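Local coordinates for BDI_3064 protein (Parabacteroides distasonis ATCC 8503, PDB 5Z06) that hydrolyses linear beta-1,2-glucan and beta-1,2-glucooligosaccharides from the non-reducing end, releasing sophorose, at residues Gln71-Glu83 / Leu309-Ile321. Numbering follows the deposited sequence.
Sequences QYCPVRGNDFFRE and LARENIPGRNDMI
Arg317 grips Asp79 side-on: NE and NH2 both bond to OD2, each at 2.8 Å, with the carboxylate turned 84° from the guanidinium plane. Phe80 brings only its CE2 corner over one face of that guanidinium, 3.6 Å from Arg317 CZ, the two planes being steeply inclined (66°). With an alanine here instead of Arg317, Asp79 OD2 would probably lose both these donors and Phe80 the group its CE2 rests on. Next to this pair, Arg76 O accepts from Asn313 ND2 (2.8 Å) and, on the opposite face of its carbonyl, from Asn78 ND2. The Asn78 amide also donates to Pro315 O (2.9 Å), bridging the two segments. A type II beta turn, Val75 to Asn78, presents these groups, and Asp79 and Phe80 follow it; the loop joins strands 65-71 and 86-93 of two different antiparallel sheets, consistent with a beta-sandwich, and docks around strand 313-314 on the helical domain, probably the (alpha/alpha)6 barrel expected of this six-hairpin clan. Gly77 CA is 4.3 Å from Gly316 CA, and a CB on Gly77 would run into Arg317 N. Further out, Arg76 NH1 makes a salt bridge to Glu312 OE2 (2.8 Å) whose hydrogen bond is weak, while NH2 pairs with Asp592. Lys153 forms a salt bridge with Asp79 OD1.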
loop_
_atom_site.group_PDB
_atom_site.type_symbol
_atom_site.label_atom_id
_atom_site.label_comp_id
_atom_site.label_asym_id
_atom_site.label_seq_id
_atom_site.Cartn_x
_atom_site.Cartn_y
_atom_site.Cartn_z
ATOM N N GLN A 71 -9.746 -14.069 11.332
ATOM C CA GLN A 71 -10.181 -13.781 9.976
ATOM C C GLN A 71 -9.006 -13.606 9.028
ATOM O O GLN A 71 -8.012 -12.915 9.339
ATOM C CB GLN A 71 -11.030 -12.539 9.962
ATOM C CG GLN A 71 -12.310 -12.667 10.761
ATOM C CD GLN A 71 -12.885 -11.331 11.180
ATOM O OE1 GLN A 71 -12.298 -10.289 10.928
ATOM N NE2 GLN A 71 -14.035 -11.361 11.834
ATOM N N TYR A 72 -9.130 -14.242 7.864
ATOM C CA TYR A 72 -8.178 -14.021 6.788
ATOM C C TYR A 72 -8.260 -12.551 6.419
ATOM O O TYR A 72 -9.349 -12.039 6.260
ATOM C CB TYR A 72 -8.492 -14.868 5.541
ATOM C CG TYR A 72 -7.622 -14.473 4.368
ATOM C CD1 TYR A 72 -6.272 -14.805 4.339
ATOM C CD2 TYR A 72 -8.143 -13.746 3.308
ATOM C CE1 TYR A 72 -5.471 -14.445 3.285
ATOM C CE2 TYR A 72 -7.345 -13.371 2.237
ATOM C CZ TYR A 72 -6.010 -13.715 2.229
ATOM O OH TYR A 72 -5.222 -13.318 1.162
ATOM N N CYS A 73 -7.105 -11.909 6.309
ATOM C CA CYS A 73 -7.004 -10.464 5.999
ATOM C C CYS A 73 -6.789 -10.338 4.506
ATOM O O CYS A 73 -5.715 -10.673 4.041
ATOM C CB CYS A 73 -5.809 -9.841 6.768
ATOM S SG CYS A 73 -5.301 -8.190 6.199
ATOM N N PRO A 74 -7.821 -9.947 3.738
ATOM C CA PRO A 74 -7.594 -9.825 2.291
ATOM C C PRO A 74 -6.605 -8.732 1.976
ATOM O O PRO A 74 -6.571 -7.699 2.645
ATOM C CB PRO A 74 -8.974 -9.474 1.731
ATOM C CG PRO A 74 -9.712 -8.930 2.902
ATOM C CD PRO A 74 -9.237 -9.765 4.056
ATOM N N VAL A 75 -5.757 -8.991 1.000
ATOM C CA VAL A 75 -4.751 -8.028 0.629
ATOM C C VAL A 75 -4.814 -7.934 -0.878
ATOM O O VAL A 75 -4.789 -8.966 -1.577
ATOM C CB VAL A 75 -3.361 -8.471 1.090
ATOM C CG1 VAL A 75 -2.320 -7.443 0.686
ATOM C CG2 VAL A 75 -3.332 -8.683 2.597
ATOM N N ARG A 76 -4.889 -6.697 -1.369
ATOM C CA ARG A 76 -4.932 -6.416 -2.795
ATOM C C ARG A 76 -3.881 -7.251 -3.519
ATOM O O ARG A 76 -2.710 -7.305 -3.104
ATOM C CB ARG A 76 -4.690 -4.928 -3.030
ATOM C CG ARG A 76 -4.590 -4.502 -4.486
ATOM C CD ARG A 76 -4.263 -3.027 -4.571
ATOM N NE ARG A 76 -5.374 -2.245 -4.068
ATOM C CZ ARG A 76 -6.312 -1.644 -4.800
ATOM N NH1 ARG A 76 -6.298 -1.651 -6.139
ATOM N NH2 ARG A 76 -7.275 -0.996 -4.174
ATOM N N GLY A 77 -4.311 -7.925 -4.581
ATOM C CA GLY A 77 -3.395 -8.729 -5.389
ATOM C C GLY A 77 -2.883 -10.021 -4.767
ATOM O O GLY A 77 -2.067 -10.707 -5.394
ATOM N N ASN A 78 -3.350 -10.364 -3.554
ATOM C CA ASN A 78 -3.055 -11.658 -2.922
ATOM C C ASN A 78 -4.169 -12.587 -3.384
ATOM O O ASN A 78 -5.243 -12.685 -2.765
ATOM C CB ASN A 78 -2.996 -11.591 -1.385
ATOM C CG ASN A 78 -1.760 -10.881 -0.860
ATOM O OD1 ASN A 78 -1.173 -11.317 0.127
ATOM N ND2 ASN A 78 -1.392 -9.764 -1.477
ATOM N N ASP A 79 -3.912 -13.204 -4.526
ATOM C CA ASP A 79 -4.896 -14.006 -5.260
ATOM C C ASP A 79 -4.399 -15.392 -5.587
ATOM O O ASP A 79 -5.208 -16.272 -5.813
ATOM C CB ASP A 79 -5.262 -13.289 -6.573
ATOM C CG ASP A 79 -5.711 -11.852 -6.341
ATOM O OD1 ASP A 79 -6.534 -11.639 -5.420
ATOM O OD2 ASP A 79 -5.229 -10.929 -7.051
ATOM N N PHE A 80 -3.081 -15.572 -5.628
ATOM C CA PHE A 80 -2.464 -16.821 -5.970
ATOM C C PHE A 80 -1.833 -17.395 -4.728
ATOM O O PHE A 80 -1.026 -16.749 -4.082
ATOM C CB PHE A 80 -1.418 -16.600 -7.056
ATOM C CG PHE A 80 -1.994 -16.033 -8.314
ATOM C CD1 PHE A 80 -2.843 -16.803 -9.107
ATOM C CD2 PHE A 80 -1.736 -14.717 -8.692
ATOM C CE1 PHE A 80 -3.402 -16.286 -10.268
ATOM C CE2 PHE A 80 -2.286 -14.197 -9.853
ATOM C CZ PHE A 80 -3.121 -14.980 -10.640
ATOM N N PHE A 81 -2.229 -18.619 -4.413
ATOM C CA PHE A 81 -1.857 -19.305 -3.199
ATOM C C PHE A 81 -1.467 -20.728 -3.543
ATOM O O PHE A 81 -1.879 -21.292 -4.560
ATOM C CB PHE A 81 -3.020 -19.329 -2.195
ATOM C CG PHE A 81 -3.518 -17.969 -1.803
ATOM C CD1 PHE A 81 -2.949 -17.276 -0.735
ATOM C CD2 PHE A 81 -4.552 -17.363 -2.510
ATOM C CE1 PHE A 81 -3.407 -16.012 -0.378
ATOM C CE2 PHE A 81 -5.012 -16.095 -2.155
ATOM C CZ PHE A 81 -4.442 -15.424 -1.090
ATOM N N ARG A 82 -0.677 -21.306 -2.663
ATOM C CA ARG A 82 -0.371 -22.718 -2.719
ATOM C C ARG A 82 -1.660 -23.446 -2.465
ATOM O O ARG A 82 -2.499 -22.979 -1.685
ATOM C CB ARG A 82 0.618 -23.088 -1.633
ATOM C CG ARG A 82 1.970 -22.470 -1.796
ATOM C CD ARG A 82 2.889 -23.063 -0.776
ATOM N NE ARG A 82 4.005 -22.185 -0.449
ATOM C CZ ARG A 82 5.134 -22.029 -1.157
ATOM N NH1 ARG A 82 5.360 -22.673 -2.303
ATOM N NH2 ARG A 82 6.060 -21.208 -0.693
ATOM N N GLU A 83 -1.839 -24.584 -3.125
ATOM C CA GLU A 83 -3.032 -25.391 -2.887
ATOM C C GLU A 83 -2.818 -26.028 -1.525
ATOM O O GLU A 83 -1.804 -26.682 -1.317
ATOM C CB GLU A 83 -3.238 -26.415 -3.988
ATOM C CG GLU A 83 -3.522 -25.747 -5.326
ATOM C CD GLU A 83 -3.926 -26.732 -6.403
ATOM O OE1 GLU A 83 -3.849 -27.958 -6.156
ATOM O OE2 GLU A 83 -4.331 -26.278 -7.494
ATOM N N LEU A 309 9.488 -1.433 -13.101
ATOM C CA LEU A 309 8.372 -0.575 -12.810
ATOM C C LEU A 309 7.675 -0.958 -11.513
ATOM O O LEU A 309 8.024 -1.949 -10.849
ATOM C CB LEU A 309 7.428 -0.588 -14.000
ATOM C CG LEU A 309 7.943 0.214 -15.207
ATOM C CD1 LEU A 309 6.838 0.231 -16.248
ATOM C CD2 LEU A 309 8.382 1.628 -14.877
ATOM N N ALA A 310 6.703 -0.135 -11.147
ATOM C CA ALA A 310 6.130 -0.169 -9.826
ATOM C C ALA A 310 5.047 -1.193 -9.727
ATOM O O ALA A 310 4.110 -1.189 -10.504
ATOM C CB ALA A 310 5.575 1.189 -9.440
ATOM N N ARG A 311 5.164 -2.042 -8.723
ATOM C CA ARG A 311 4.109 -2.935 -8.413
ATOM C C ARG A 311 2.902 -2.175 -7.887
ATOM O O ARG A 311 3.031 -1.117 -7.290
ATOM C CB ARG A 311 4.613 -4.001 -7.438
ATOM C CG ARG A 311 5.509 -4.957 -8.188
ATOM C CD ARG A 311 5.773 -6.237 -7.470
ATOM N NE ARG A 311 7.062 -6.158 -6.842
ATOM C CZ ARG A 311 8.118 -6.943 -7.057
ATOM N NH1 ARG A 311 8.107 -7.985 -7.879
ATOM N NH2 ARG A 311 9.207 -6.676 -6.371
ATOM N N GLU A 312 1.725 -2.705 -8.152
ATOM C CA GLU A 312 0.516 -2.131 -7.614
ATOM C C GLU A 312 0.629 -1.991 -6.106
ATOM O O GLU A 312 0.284 -0.960 -5.548
ATOM C CB GLU A 312 -0.682 -2.998 -7.953
ATOM C CG GLU A 312 -1.986 -2.623 -7.252
ATOM C CD GLU A 312 -2.599 -1.304 -7.661
ATOM O OE1 GLU A 312 -1.915 -0.436 -8.263
ATOM O OE2 GLU A 312 -3.815 -1.139 -7.375
ATOM N N ASN A 313 1.083 -3.050 -5.462
ATOM C CA ASN A 313 1.256 -3.039 -4.018
ATOM C C ASN A 313 2.147 -4.193 -3.611
ATOM O O ASN A 313 2.273 -5.168 -4.349
ATOM C CB ASN A 313 -0.097 -3.129 -3.269
ATOM C CG ASN A 313 -0.839 -4.401 -3.562
ATOM O OD1 ASN A 313 -1.406 -4.557 -4.646
ATOM N ND2 ASN A 313 -0.811 -5.339 -2.617
ATOM N N ILE A 314 2.731 -4.053 -2.425
ATOM C CA ILE A 314 3.570 -5.076 -1.794
ATOM C C ILE A 314 3.080 -5.248 -0.346
ATOM O O ILE A 314 2.985 -4.246 0.397
ATOM C CB ILE A 314 5.061 -4.667 -1.836
ATOM C CG1 ILE A 314 5.478 -4.317 -3.286
ATOM C CG2 ILE A 314 5.953 -5.758 -1.246
ATOM C CD1 ILE A 314 6.947 -3.919 -3.442
ATOM N N PRO A 315 2.736 -6.471 0.061
ATOM C CA PRO A 315 2.744 -7.653 -0.781
ATOM C C PRO A 315 1.514 -7.696 -1.662
ATOM O O PRO A 315 0.392 -7.514 -1.177
ATOM C CB PRO A 315 2.705 -8.790 0.222
ATOM C CG PRO A 315 1.953 -8.231 1.398
ATOM C CD PRO A 315 2.336 -6.789 1.449
ATOM N N GLY A 316 1.727 -7.920 -2.950
ATOM C CA GLY A 316 0.633 -8.013 -3.913
ATOM C C GLY A 316 0.981 -9.021 -4.988
ATOM O O GLY A 316 1.634 -10.028 -4.701
ATOM N N ARG A 317 0.530 -8.762 -6.212
ATOM C CA ARG A 317 0.980 -9.521 -7.366
ATOM C C ARG A 317 2.455 -9.295 -7.505
ATOM O O ARG A 317 2.935 -8.174 -7.381
ATOM C CB ARG A 317 0.300 -9.061 -8.646
ATOM C CG ARG A 317 -1.191 -9.291 -8.624
ATOM C CD ARG A 317 -1.528 -10.774 -8.586
ATOM N NE ARG A 317 -2.970 -10.904 -8.712
ATOM C CZ ARG A 317 -3.630 -10.893 -9.866
ATOM N NH1 ARG A 317 -2.988 -10.787 -11.030
ATOM N NH2 ARG A 317 -4.949 -10.997 -9.855
ATOM N N ASN A 318 3.169 -10.378 -7.730
ATOM C CA ASN A 318 4.591 -10.327 -7.900
ATOM C C ASN A 318 4.965 -9.655 -9.230
ATOM O O ASN A 318 5.991 -8.950 -9.331
ATOM C CB ASN A 318 5.148 -11.748 -7.800
ATOM C CG ASN A 318 6.648 -11.796 -7.962
ATOM O OD1 ASN A 318 7.177 -12.511 -8.830
ATOM N ND2 ASN A 318 7.348 -11.019 -7.143
ATOM N N ASP A 319 4.146 -9.868 -10.253
ATOM C CA ASP A 319 4.513 -9.490 -11.622
ATOM C C ASP A 319 3.777 -8.294 -12.165
ATOM O O ASP A 319 4.182 -7.729 -13.173
ATOM C CB ASP A 319 4.275 -10.665 -12.570
ATOM C CG ASP A 319 5.093 -11.893 -12.201
ATOM O OD1 ASP A 319 6.151 -11.768 -11.544
ATOM O OD2 ASP A 319 4.667 -12.989 -12.580
ATOM N N MET A 320 2.709 -7.888 -11.500
ATOM C CA MET A 320 1.855 -6.881 -12.056
ATOM C C MET A 320 2.334 -5.516 -11.646
ATOM O O MET A 320 2.411 -5.214 -10.461
ATOM C CB MET A 320 0.424 -7.091 -11.585
ATOM C CG MET A 320 -0.571 -6.206 -12.261
ATOM S SD MET A 320 -2.195 -6.526 -11.573
ATOM C CE MET A 320 -2.063 -5.699 -9.983
ATOM N N ILE A 321 2.621 -4.690 -12.644
ATOM C CA ILE A 321 2.948 -3.290 -12.425
ATOM C C ILE A 321 1.765 -2.407 -12.722
ATOM O O ILE A 321 0.879 -2.756 -13.494
ATOM C CB ILE A 321 4.225 -2.840 -13.156
ATOM C CG1 ILE A 321 4.112 -2.890 -14.679
ATOM C CG2 ILE A 321 5.392 -3.658 -12.660
ATOM C CD1 ILE A 321 3.752 -1.567 -15.309
#